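Local coordinates for protein endoglucanase (Clostridium thermocellum, PDB 2C4X) that binds beta-glucan chains, xyloglucan among them, through a CBM44 module that follows a PKD domain at the C-terminal end of a probable cellulase, at residues 99-104 / 249-254; 103-108 / 136-141; 108-113 / 122-127; 127-132 / 244-249. The protein carries 1 engineered substitution. One frame throughout, in Å; residues are numbered along the deposited sequence.

Interaction 1 of 4, residues 99-104 / 249-254; sequences DNSKFN and AIDWLE. With CA (calcium ion), chain C; EDO (1,2-ethanediol), chain E.
Phe103 and Ile250 make a single antiparallel hydrogen-bonded bridge between loop 99-104 and the end of the strand entering 249-254. Phe103 N donates to Ile250 O at 2.8 Å and nearly straight (167°), while the return bond from Ile250 N to Phe103 O is weak and bent to 122°. One residue back, Lys102 N reaches Asp251 OD1 at 3.1 Å, from well above the carboxylate plane. At the other end of this lysine, NZ bonds to Trp252 O at 3.2 Å; one water links NZ to Asn100 O, and a second links it to Glu254 N. Another water joins Ser101 OG to Asp251 OD2.

The apolar part rests on the indole. Lys102 CG stands beside its own backbone N, anti to the carbonyl carbon, which puts it over the indole face, 3.7 Å from the centroid of the five-membered ring of Trp252. In this CH-pi contact the lysine chain, bent at chi2 and chi4, crosses the indole at about a right angle. Phe103 CE2 meets Trp252 CH2 at 3.5 Å, rim to rim, with the planes at 52°.

The third kind of contact is with the metal. Calcium takes Asp99 OD2 at 2.5 Å and Asn104 O at 2.4 Å. Asp99 OD1 is held by two donors: Ser101 N closes an Asx turn, and Ser101 OG bonds at 2.6 Å to the syn lone pair of Asp99 OD1. Ala249 CB packs against Ser101 OG and Asp99 OD2.

In the beta-sandwich, neighbouring strand 165-172 touches Ile250, Asp251 and Trp252 through Phe168, Arg169 and Met166, while Met231 of strand 229-238, in the facing sheet, meets both Phe103 and Trp252.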
# COMPACT_ATOMS: atom_id res chain seq x y z
N ASP A 99 -10.60 -6.39 -1.99
CA ASP A 99 -9.91 -5.16 -1.61
C ASP A 99 -10.47 -4.73 -0.26
O ASP A 99 -11.62 -4.30 -0.16
CB ASP A 99 -10.17 -4.09 -2.67
CG ASP A 99 -9.41 -2.79 -2.42
OD1 ASP A 99 -8.76 -2.62 -1.37
OD2 ASP A 99 -9.49 -1.91 -3.31
N ASN A 100 -9.65 -4.89 0.78
CA ASN A 100 -10.05 -4.54 2.15
C ASN A 100 -9.59 -3.13 2.56
O ASN A 100 -9.56 -2.80 3.76
CB ASN A 100 -9.53 -5.59 3.14
CG ASN A 100 -10.13 -6.97 2.90
OD1 ASN A 100 -9.42 -7.99 2.94
ND2 ASN A 100 -11.44 -7.02 2.65
N SER A 101 -9.25 -2.29 1.58
CA SER A 101 -8.85 -0.91 1.83
C SER A 101 -9.96 -0.12 2.52
O SER A 101 -11.14 -0.44 2.37
CB SER A 101 -8.49 -0.21 0.52
OG SER A 101 -7.35 -0.80 -0.07
N LYS A 102 -9.56 0.90 3.27
CA LYS A 102 -10.50 1.85 3.86
C LYS A 102 -11.45 2.41 2.80
O LYS A 102 -12.66 2.51 3.02
CB LYS A 102 -9.75 2.98 4.59
CG LYS A 102 -9.02 2.54 5.87
CD LYS A 102 -9.99 2.21 6.99
CE LYS A 102 -9.29 1.82 8.27
NZ LYS A 102 -8.61 0.50 8.16
N PHE A 103 -10.90 2.78 1.65
CA PHE A 103 -11.70 3.13 0.47
C PHE A 103 -11.36 2.19 -0.67
O PHE A 103 -10.34 2.35 -1.35
CB PHE A 103 -11.56 4.60 0.11
CG PHE A 103 -12.25 5.52 1.07
CD1 PHE A 103 -13.62 5.77 0.94
CD2 PHE A 103 -11.56 6.11 2.12
CE1 PHE A 103 -14.29 6.60 1.84
CE2 PHE A 103 -12.21 6.95 3.03
CZ PHE A 103 -13.58 7.19 2.89
N ASN A 104 -12.22 1.19 -0.85
CA ASN A 104 -11.96 0.08 -1.77
C ASN A 104 -12.88 0.06 -2.98
O ASN A 104 -12.57 -0.59 -3.99
CB ASN A 104 -12.05 -1.25 -1.01
CG ASN A 104 -13.39 -1.44 -0.30
OD1 ASN A 104 -14.43 -1.61 -0.95
ND2 ASN A 104 -13.36 -1.42 1.03
N ALA A 249 -8.24 2.08 -3.68
CA ALA A 249 -7.51 1.46 -2.58
C ALA A 249 -6.79 2.49 -1.70
O ALA A 249 -5.61 2.31 -1.35
CB ALA A 249 -6.54 0.39 -3.10
N ILE A 250 -7.50 3.56 -1.36
CA ILE A 250 -7.02 4.51 -0.35
C ILE A 250 -7.10 3.82 1.01
O ILE A 250 -8.15 3.29 1.39
CB ILE A 250 -7.82 5.83 -0.34
CG1 ILE A 250 -7.84 6.45 -1.75
CG2 ILE A 250 -7.21 6.82 0.66
CD1 ILE A 250 -8.84 7.59 -1.91
N ASP A 251 -5.98 3.79 1.71
CA ASP A 251 -5.85 2.92 2.87
C ASP A 251 -4.99 3.52 3.98
O ASP A 251 -4.09 4.32 3.72
CB ASP A 251 -5.25 1.57 2.44
CG ASP A 251 -5.67 0.43 3.34
OD1 ASP A 251 -6.61 0.61 4.15
OD2 ASP A 251 -5.05 -0.65 3.24
N TRP A 252 -5.31 3.14 5.21
CA TRP A 252 -4.51 3.49 6.38
C TRP A 252 -4.80 2.50 7.50
O TRP A 252 -5.72 1.69 7.39
CB TRP A 252 -4.77 4.94 6.84
CG TRP A 252 -6.19 5.20 7.24
CD1 TRP A 252 -6.76 4.97 8.46
CD2 TRP A 252 -7.24 5.73 6.41
NE1 TRP A 252 -8.09 5.32 8.44
CE2 TRP A 252 -8.41 5.80 7.20
CE3 TRP A 252 -7.29 6.17 5.07
CZ2 TRP A 252 -9.63 6.28 6.69
CZ3 TRP A 252 -8.50 6.65 4.57
CH2 TRP A 252 -9.65 6.70 5.39
N LEU A 253 -4.01 2.59 8.57
CA LEU A 253 -4.14 1.71 9.72
C LEU A 253 -4.95 2.32 10.86
O LEU A 253 -4.86 3.51 11.12
CB LEU A 253 -2.75 1.32 10.25
CG LEU A 253 -1.88 0.35 9.43
CD1 LEU A 253 -0.41 0.51 9.80
CD2 LEU A 253 -2.34 -1.09 9.63
N GLU A 254 -5.70 1.46 11.54
CA GLU A 254 -6.50 1.78 12.74
C GLU A 254 -7.82 2.47 12.38
O GLU A 254 -8.86 1.81 12.34
CB GLU A 254 -5.71 2.60 13.78
CG GLU A 254 -4.42 1.95 14.27
CD GLU A 254 -4.12 2.21 15.75
OE1 GLU A 254 -4.98 2.78 16.46
OE2 GLU A 254 -3.02 1.84 16.21
CA CA C . -10.86 -1.53 -5.36
C1 EDO E . -17.45 2.69 -0.29
O1 EDO E . -17.37 2.70 -1.73
C2 EDO E . -16.08 2.92 0.32
O2 EDO E . -15.12 2.09 -0.33
O HOH W 1 -8.32 -1.41 6.25
O HOH W 2 -4.57 -1.36 0.69
O HOH W 3 -6.92 -0.96 9.90

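Interaction 2 of 4, residues 103-108 / 136-141. With CA (calcium ion), chain C; EDO (1,2-ethanediol), chain E.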
# COMPACT_ATOMS: atom_id res chain seq x y z
N PHE A 103 -10.90 2.78 1.65
CA PHE A 103 -11.70 3.13 0.47
C PHE A 103 -11.36 2.19 -0.67
O PHE A 103 -10.34 2.35 -1.35
CB PHE A 103 -11.56 4.60 0.11
CG PHE A 103 -12.25 5.52 1.07
CD1 PHE A 103 -13.62 5.77 0.94
CD2 PHE A 103 -11.56 6.11 2.12
CE1 PHE A 103 -14.29 6.60 1.84
CE2 PHE A 103 -12.21 6.95 3.03
CZ PHE A 103 -13.58 7.19 2.89
N ASN A 104 -12.22 1.19 -0.85
CA ASN A 104 -11.96 0.08 -1.77
C ASN A 104 -12.88 0.06 -2.98
O ASN A 104 -12.57 -0.59 -3.99
CB ASN A 104 -12.05 -1.25 -1.01
CG ASN A 104 -13.39 -1.44 -0.30
OD1 ASN A 104 -14.43 -1.61 -0.95
ND2 ASN A 104 -13.36 -1.42 1.03
N PHE A 105 -14.00 0.77 -2.84
CA PHE A 105 -14.98 1.00 -3.91
C PHE A 105 -15.65 -0.27 -4.49
O PHE A 105 -16.26 -0.22 -5.55
CB PHE A 105 -14.39 1.89 -5.00
CG PHE A 105 -13.80 3.16 -4.47
CD1 PHE A 105 -14.63 4.18 -4.00
CD2 PHE A 105 -12.42 3.33 -4.39
CE1 PHE A 105 -14.11 5.36 -3.47
CE2 PHE A 105 -11.87 4.51 -3.87
CZ PHE A 105 -12.72 5.52 -3.41
N GLU A 106 -15.56 -1.37 -3.74
CA GLU A 106 -16.10 -2.66 -4.19
C GLU A 106 -17.62 -2.77 -4.05
O GLU A 106 -18.23 -3.70 -4.59
CB GLU A 106 -15.40 -3.83 -3.48
CG GLU A 106 -13.87 -3.85 -3.62
CD GLU A 106 -13.41 -4.03 -5.07
OE1 GLU A 106 -13.92 -4.93 -5.76
OE2 GLU A 106 -12.53 -3.27 -5.51
N ASP A 107 -18.23 -1.84 -3.32
CA ASP A 107 -19.69 -1.82 -3.17
C ASP A 107 -20.40 -1.06 -4.30
O ASP A 107 -21.63 -0.97 -4.32
CB ASP A 107 -20.12 -1.30 -1.79
CG ASP A 107 -19.81 0.18 -1.58
OD1 ASP A 107 -19.26 0.85 -2.49
OD2 ASP A 107 -20.12 0.69 -0.47
N GLY A 108 -19.62 -0.53 -5.25
CA GLY A 108 -20.17 0.14 -6.43
C GLY A 108 -20.50 1.61 -6.22
O GLY A 108 -20.97 2.29 -7.14
N ARG A 136 -13.07 -3.03 -8.66
CA ARG A 136 -13.60 -1.68 -8.84
C ARG A 136 -12.72 -0.57 -8.27
O ARG A 136 -11.88 -0.81 -7.41
CB ARG A 136 -15.01 -1.58 -8.24
CG ARG A 136 -16.04 -2.45 -8.94
CD ARG A 136 -17.40 -2.31 -8.30
NE ARG A 136 -18.41 -2.93 -9.14
CZ ARG A 136 -19.08 -2.31 -10.11
NH1 ARG A 136 -18.87 -1.03 -10.37
NH2 ARG A 136 -19.98 -3.00 -10.82
N GLY A 137 -12.94 0.65 -8.76
CA GLY A 137 -12.28 1.85 -8.25
C GLY A 137 -13.06 3.05 -8.74
O GLY A 137 -14.20 2.91 -9.20
N LEU A 138 -12.46 4.23 -8.65
CA LEU A 138 -13.07 5.45 -9.19
C LEU A 138 -12.46 5.82 -10.53
O LEU A 138 -11.26 5.58 -10.77
CB LEU A 138 -12.94 6.63 -8.21
CG LEU A 138 -13.70 6.54 -6.88
CD1 LEU A 138 -13.56 7.83 -6.08
CD2 LEU A 138 -15.18 6.18 -7.10
N LYS A 139 -13.29 6.39 -11.39
CA LYS A 139 -12.86 6.91 -12.67
C LYS A 139 -13.21 8.39 -12.68
O LYS A 139 -14.39 8.75 -12.64
CB LYS A 139 -13.55 6.16 -13.81
CG LYS A 139 -13.21 6.65 -15.20
CD LYS A 139 -14.04 5.89 -16.24
CE LYS A 139 -13.91 6.52 -17.61
NZ LYS A 139 -14.61 5.72 -18.67
N TRP A 140 -12.19 9.23 -12.73
CA TRP A 140 -12.34 10.67 -12.57
C TRP A 140 -11.94 11.36 -13.86
O TRP A 140 -10.77 11.38 -14.22
CB TRP A 140 -11.49 11.13 -11.38
CG TRP A 140 -11.44 12.63 -11.08
CD1 TRP A 140 -12.42 13.56 -11.29
CD2 TRP A 140 -10.34 13.33 -10.47
NE1 TRP A 140 -11.99 14.80 -10.86
CE2 TRP A 140 -10.72 14.69 -10.36
CE3 TRP A 140 -9.07 12.94 -10.01
CZ2 TRP A 140 -9.87 15.67 -9.81
CZ3 TRP A 140 -8.23 13.91 -9.46
CH2 TRP A 140 -8.63 15.26 -9.36
N THR A 141 -12.93 11.91 -14.56
CA THR A 141 -12.69 12.56 -15.84
C THR A 141 -12.78 14.07 -15.70
O THR A 141 -13.80 14.61 -15.27
CB THR A 141 -13.67 12.06 -16.94
OG1 THR A 141 -13.64 10.62 -16.99
CG2 THR A 141 -13.30 12.62 -18.31
CA CA C . -10.86 -1.53 -5.36
C1 EDO E . -17.45 2.69 -0.29
O1 EDO E . -17.37 2.70 -1.73
C2 EDO E . -16.08 2.92 0.32
O2 EDO E . -15.12 2.09 -0.33
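Leu138 sits over the centre of the Phe105 ring, and this is the dense half of the contact. Its CG is 3.7 Å from the centroid of the Phe105 ring and only 14° off the ring normal, a CH-pi contact. The leucine branches spread over the same ring, with Leu138 CD1 at 3.6 Å from Phe105 CZ and CD2 near Phe105 CD1. At the root of the side chain, Phe105 CB rests on Gly137 CA at 3.9 Å. The opposite ring face receives O2 of an ethanediol, probably from the crystallisation liquor, which accepts the N-H groups of Asn104 and Phe105.

Next to this packing, the chain folds into a calcium site of the CBM44 beta-sandwich. An Asx turn, with Glu106 N 3.0 Å from Asn104 OD1 and on one of its lone pairs, leads into a type I turn from Phe105 to Gly108. The metal takes Glu106 OE2 at 2.4 Å and the carbonyl oxygen Arg136 O, also at 2.4 Å, along with Asn104 O; Asp99, Lys133 and Asp248 complete it. The bend at chi2 of Glu106 (-63°) places CD facing Arg136, whose N donates to Glu106 OE2 at 3.2 Å (157°) on the syn side. Glu106 OE1 is hydrogen-bonded to Glu135 instead.

The partly exposed flank is looser. The Arg136 chain, extended from CG to NE, runs past Phe105 O, and its CD comes no nearer than 4.1 Å to Gly108 CA. The guanidinium approaches Gly108 obliquely and finds its polar partner in Asn126, which receives the N-H of Arg136 NH1.

Interaction 3 of 4, residues 108-113 / 122-127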
# COMPACT_ATOMS: atom_id res chain seq x y z
N GLY A 108 -19.62 -0.53 -5.25
CA GLY A 108 -20.17 0.14 -6.43
C GLY A 108 -20.50 1.61 -6.22
O GLY A 108 -20.97 2.29 -7.14
N THR A 109 -20.21 2.09 -5.02
CA THR A 109 -20.56 3.43 -4.55
C THR A 109 -19.41 4.41 -4.81
O THR A 109 -18.29 4.00 -5.13
CB THR A 109 -20.94 3.34 -3.05
OG1 THR A 109 -22.19 2.64 -2.92
CG2 THR A 109 -21.09 4.67 -2.39
N LEU A 110 -19.69 5.71 -4.68
CA LEU A 110 -18.66 6.74 -4.73
C LEU A 110 -17.93 6.90 -3.39
O LEU A 110 -16.92 7.61 -3.31
CB LEU A 110 -19.26 8.08 -5.19
CG LEU A 110 -19.74 8.17 -6.64
CD1 LEU A 110 -20.19 9.60 -6.96
CD2 LEU A 110 -18.66 7.71 -7.61
N GLY A 111 -18.44 6.24 -2.35
CA GLY A 111 -17.91 6.32 -0.99
C GLY A 111 -17.97 7.72 -0.39
O GLY A 111 -17.17 8.06 0.49
N GLY A 112 -18.91 8.53 -0.87
CA GLY A 112 -19.04 9.91 -0.40
C GLY A 112 -18.23 10.93 -1.17
O GLY A 112 -18.37 12.13 -0.93
N PHE A 113 -17.41 10.47 -2.12
CA PHE A 113 -16.57 11.35 -2.93
C PHE A 113 -17.36 12.22 -3.92
O PHE A 113 -18.33 11.76 -4.54
CB PHE A 113 -15.47 10.56 -3.64
CG PHE A 113 -14.29 10.23 -2.76
CD1 PHE A 113 -14.32 9.13 -1.90
CD2 PHE A 113 -13.15 11.04 -2.77
CE1 PHE A 113 -13.23 8.83 -1.08
CE2 PHE A 113 -12.06 10.76 -1.95
CZ PHE A 113 -12.11 9.64 -1.11
N GLY A 122 -14.99 18.31 -13.24
CA GLY A 122 -14.74 16.90 -13.05
C GLY A 122 -16.03 16.11 -12.92
O GLY A 122 -17.03 16.59 -12.39
N VAL A 123 -15.99 14.88 -13.41
CA VAL A 123 -17.03 13.91 -13.14
C VAL A 123 -16.33 12.66 -12.59
O VAL A 123 -15.22 12.33 -13.01
CB VAL A 123 -17.89 13.60 -14.40
CG1 VAL A 123 -17.08 12.90 -15.48
CG2 VAL A 123 -19.12 12.78 -14.04
N VAL A 124 -16.98 12.00 -11.65
CA VAL A 124 -16.44 10.77 -11.07
C VAL A 124 -17.50 9.66 -11.08
O VAL A 124 -18.66 9.89 -10.75
CB VAL A 124 -15.85 11.00 -9.65
CG1 VAL A 124 -16.94 11.35 -8.63
CG2 VAL A 124 -15.04 9.79 -9.19
N VAL A 125 -17.08 8.47 -11.50
CA VAL A 125 -17.94 7.28 -11.46
C VAL A 125 -17.19 6.11 -10.85
O VAL A 125 -15.95 6.06 -10.89
CB VAL A 125 -18.47 6.86 -12.87
CG1 VAL A 125 -19.27 7.99 -13.52
CG2 VAL A 125 -17.33 6.39 -13.78
N ASN A 126 -17.94 5.17 -10.28
CA ASN A 126 -17.40 3.88 -9.88
C ASN A 126 -17.27 2.97 -11.11
O ASN A 126 -18.25 2.75 -11.83
CB ASN A 126 -18.27 3.24 -8.80
CG ASN A 126 -17.68 1.94 -8.26
OD1 ASN A 126 -17.51 0.98 -9.00
ND2 ASN A 126 -17.36 1.92 -6.98
N THR A 127 -16.06 2.46 -11.33
CA THR A 127 -15.72 1.78 -12.58
C THR A 127 -15.12 0.39 -12.39
O THR A 127 -14.54 0.10 -11.35
CB THR A 127 -14.72 2.64 -13.42
OG1 THR A 127 -14.53 2.05 -14.71
CG2 THR A 127 -13.36 2.76 -12.72
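Asn126 ND2 has two backbone acceptors, Thr109 O across this contact and Phe105 O, a few residues ahead of segment 108-113. The bond from Asn126 ND2 to Thr109 O measures 2.9 Å and is fairly straight at 162°; Thr109 O lies close to the amide plane, while the donor is tilted 30° from the carbonyl plane. CG, anti to the backbone N (chi1 -175°), stands off the strand toward the Gly108 peptide; the turn at chi2 then lays ND2 over that peptide, Asn126 ND2 being 3.2 Å from Gly108 C. Its other atom, OD1, accepts from Arg136 NH1, and the amide is thereby held at both ends.

Beyond the amide the contact is apolar and thin. Leu110 and Val124 meet tip to tip, CD1 of Leu110 at 4.1 Å from CG1 of Val124, and Leu110 CD2 lies 3.8 Å from Asn126 N on the strand backbone. Leu110 also begins a type I' turn closed by Phe113 N to Leu110 O at 3.1 Å, with Gly111 and Gly112 both at positive phi in its middle.

Strand 120-127 is an outermost strand of its sheet; its neighbour 137-145 contributes Leu138 against Leu110, and Leu152 of strand 148-155, in the facing sheet, touches Val124 and Phe113.

Interaction 4 of 4, residues 127-132 / 244-249. With CA (calcium ion), chain C.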
# COMPACT_ATOMS: atom_id res chain seq x y z
N THR A 127 -16.06 2.46 -11.33
CA THR A 127 -15.72 1.78 -12.58
C THR A 127 -15.12 0.39 -12.39
O THR A 127 -14.54 0.10 -11.35
CB THR A 127 -14.72 2.64 -13.42
OG1 THR A 127 -14.53 2.05 -14.71
CG2 THR A 127 -13.36 2.76 -12.72
N THR A 128 -15.28 -0.46 -13.40
CA THR A 128 -14.58 -1.75 -13.47
C THR A 128 -13.47 -1.71 -14.53
O THR A 128 -12.76 -2.71 -14.72
CB THR A 128 -15.55 -2.93 -13.79
OG1 THR A 128 -16.24 -2.67 -15.02
CG2 THR A 128 -16.57 -3.14 -12.68
N GLU A 129 -13.31 -0.57 -15.20
CA GLU A 129 -12.35 -0.44 -16.31
C GLU A 129 -10.90 -0.59 -15.84
O GLU A 129 -10.10 -1.28 -16.49
CB GLU A 129 -12.54 0.88 -17.06
CG GLU A 129 -13.80 0.91 -17.93
CD GLU A 129 -14.13 2.29 -18.50
OE1 GLU A 129 -13.35 3.25 -18.31
OE2 GLU A 129 -15.19 2.40 -19.16
N LYS A 130 -10.57 0.06 -14.73
CA LYS A 130 -9.29 -0.08 -14.06
C LYS A 130 -9.49 -0.09 -12.56
O LYS A 130 -10.30 0.68 -12.03
CB LYS A 130 -8.34 1.08 -14.42
CG LYS A 130 -7.87 1.11 -15.87
CD LYS A 130 -6.80 2.18 -16.07
CE LYS A 130 -6.66 2.53 -17.56
NZ LYS A 130 -6.23 1.38 -18.40
N ALA A 131 -8.76 -0.96 -11.87
CA ALA A 131 -8.73 -0.97 -10.41
C ALA A 131 -7.33 -1.33 -9.96
O ALA A 131 -6.60 -2.01 -10.69
CB ALA A 131 -9.74 -1.96 -9.86
N PHE A 132 -6.95 -0.86 -8.77
CA PHE A 132 -5.66 -1.21 -8.20
C PHE A 132 -5.76 -2.54 -7.45
O PHE A 132 -4.86 -3.38 -7.53
CB PHE A 132 -5.10 -0.10 -7.29
CG PHE A 132 -3.79 -0.45 -6.66
CD1 PHE A 132 -2.61 -0.38 -7.41
CD2 PHE A 132 -3.72 -0.90 -5.35
CE1 PHE A 132 -1.38 -0.73 -6.84
CE2 PHE A 132 -2.51 -1.26 -4.77
CZ PHE A 132 -1.33 -1.17 -5.52
N THR A 244 -8.45 11.42 -17.97
CA THR A 244 -9.08 10.54 -17.00
C THR A 244 -8.08 9.94 -16.03
O THR A 244 -7.11 9.28 -16.42
CB THR A 244 -9.95 9.44 -17.68
OG1 THR A 244 -11.03 10.06 -18.38
CG2 THR A 244 -10.53 8.48 -16.64
N ILE A 245 -8.33 10.20 -14.75
CA ILE A 245 -7.52 9.67 -13.66
C ILE A 245 -8.31 8.57 -12.96
O ILE A 245 -9.52 8.68 -12.82
CB ILE A 245 -7.11 10.80 -12.69
CG1 ILE A 245 -6.00 11.65 -13.33
CG2 ILE A 245 -6.67 10.26 -11.33
CD1 ILE A 245 -5.93 13.06 -12.81
N TYR A 246 -7.62 7.51 -12.55
CA TYR A 246 -8.24 6.45 -11.78
C TYR A 246 -7.69 6.46 -10.35
O TYR A 246 -6.50 6.71 -10.14
CB TYR A 246 -8.02 5.08 -12.44
CG TYR A 246 -8.64 4.97 -13.81
CD1 TYR A 246 -7.96 5.44 -14.94
CD2 TYR A 246 -9.90 4.42 -13.99
CE1 TYR A 246 -8.53 5.35 -16.21
CE2 TYR A 246 -10.47 4.32 -15.25
CZ TYR A 246 -9.78 4.78 -16.36
OH TYR A 246 -10.33 4.69 -17.62
N VAL A 247 -8.57 6.21 -9.40
CA VAL A 247 -8.24 6.26 -7.97
C VAL A 247 -8.85 5.05 -7.29
O VAL A 247 -10.02 4.74 -7.48
CB VAL A 247 -8.80 7.54 -7.29
CG1 VAL A 247 -8.42 7.57 -5.81
CG2 VAL A 247 -8.31 8.81 -8.01
N ASP A 248 -8.05 4.36 -6.48
CA ASP A 248 -8.52 3.15 -5.80
C ASP A 248 -7.67 2.86 -4.60
O ASP A 248 -6.54 3.34 -4.50
CB ASP A 248 -8.49 1.94 -6.75
CG ASP A 248 -9.26 0.75 -6.20
OD1 ASP A 248 -10.15 0.95 -5.33
OD2 ASP A 248 -9.00 -0.40 -6.63
N ALA A 249 -8.24 2.08 -3.68
CA ALA A 249 -7.51 1.46 -2.58
C ALA A 249 -6.79 2.49 -1.70
O ALA A 249 -5.61 2.31 -1.35
CB ALA A 249 -6.54 0.39 -3.10
CA CA C . -10.86 -1.53 -5.36
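Asp248 binds the calcium ion, and Phe132 N reaches one of its carboxylate oxygens from the loop. Both carboxylate oxygens bind the metal, Asp248 OD1 at 2.6 Å and Asp248 OD2 at 2.5 Å from the ion. OD2 is gripped a second time: Phe132 N donates to the anti lone pair of Asp248 OD2 at 3.0 Å, somewhat bent (138°). With CG anti to the backbone N (chi1 -167°), the carboxylate is carried from the strand toward the loop.

The next layer is mostly carbon against ring. Phe132 CD2 lies 3.8 Å from Ala249 CB, and the phenylalanine ring makes an edge-to-face pair with Trp212. Two residues before Asp248 on the strand, Tyr246 takes Lys130 across one face: Lys130 CD is 3.8 Å from the centroid of the Tyr246 ring, offset toward the rim, a CH-pi contact. The lysine chain crosses the ring at about a right angle, and its ammonium has a cation-pi partner in Trp171. Thr127 CG2 comes to the ring edge, 4.0 Å from Tyr246 CD2.

Outermost is what shapes the loop. Thr127 OG1 accepts from Glu129 N at 2.9 Å (163°), an ST turn, and the Glu129 carboxylate forms a salt bridge with Lys139. This is a calcium site in a beta-sandwich carbohydrate-binding module: an aspartate near the end of strand 241-251 chelates the ion through both oxygens, while the loop after strand 120-127 leads on to the ligands Lys133 and Arg136.

Interactions 1, 2 and 4 meet at one calcium ion, and each of them supplies ligands, Lys133 O being the one that lies outside their segments. Across them, Asn104 O lies 3.2 Å from Asp248 OD1 and Arg136 O lies 3.0 Å from Asp248 OD2, while Asp99 OD2 and Asp248 OD1, 3.6 Å apart, are like charges that the ion presumably screens. Interaction 3 stands one step out, the Asn126 side chain being about 8 Å from the metal; it joins interaction 2 through Arg136 NH1 and Asn126 OD1, 2.8 Å apart. The centres of interactions 2 and 4 are about 6 Å apart, on neighbouring strands 137-145 and 241-251. Phe103 CD1 and Phe113 CE1, at 3.7 Å, tie interaction 1 to interaction 3.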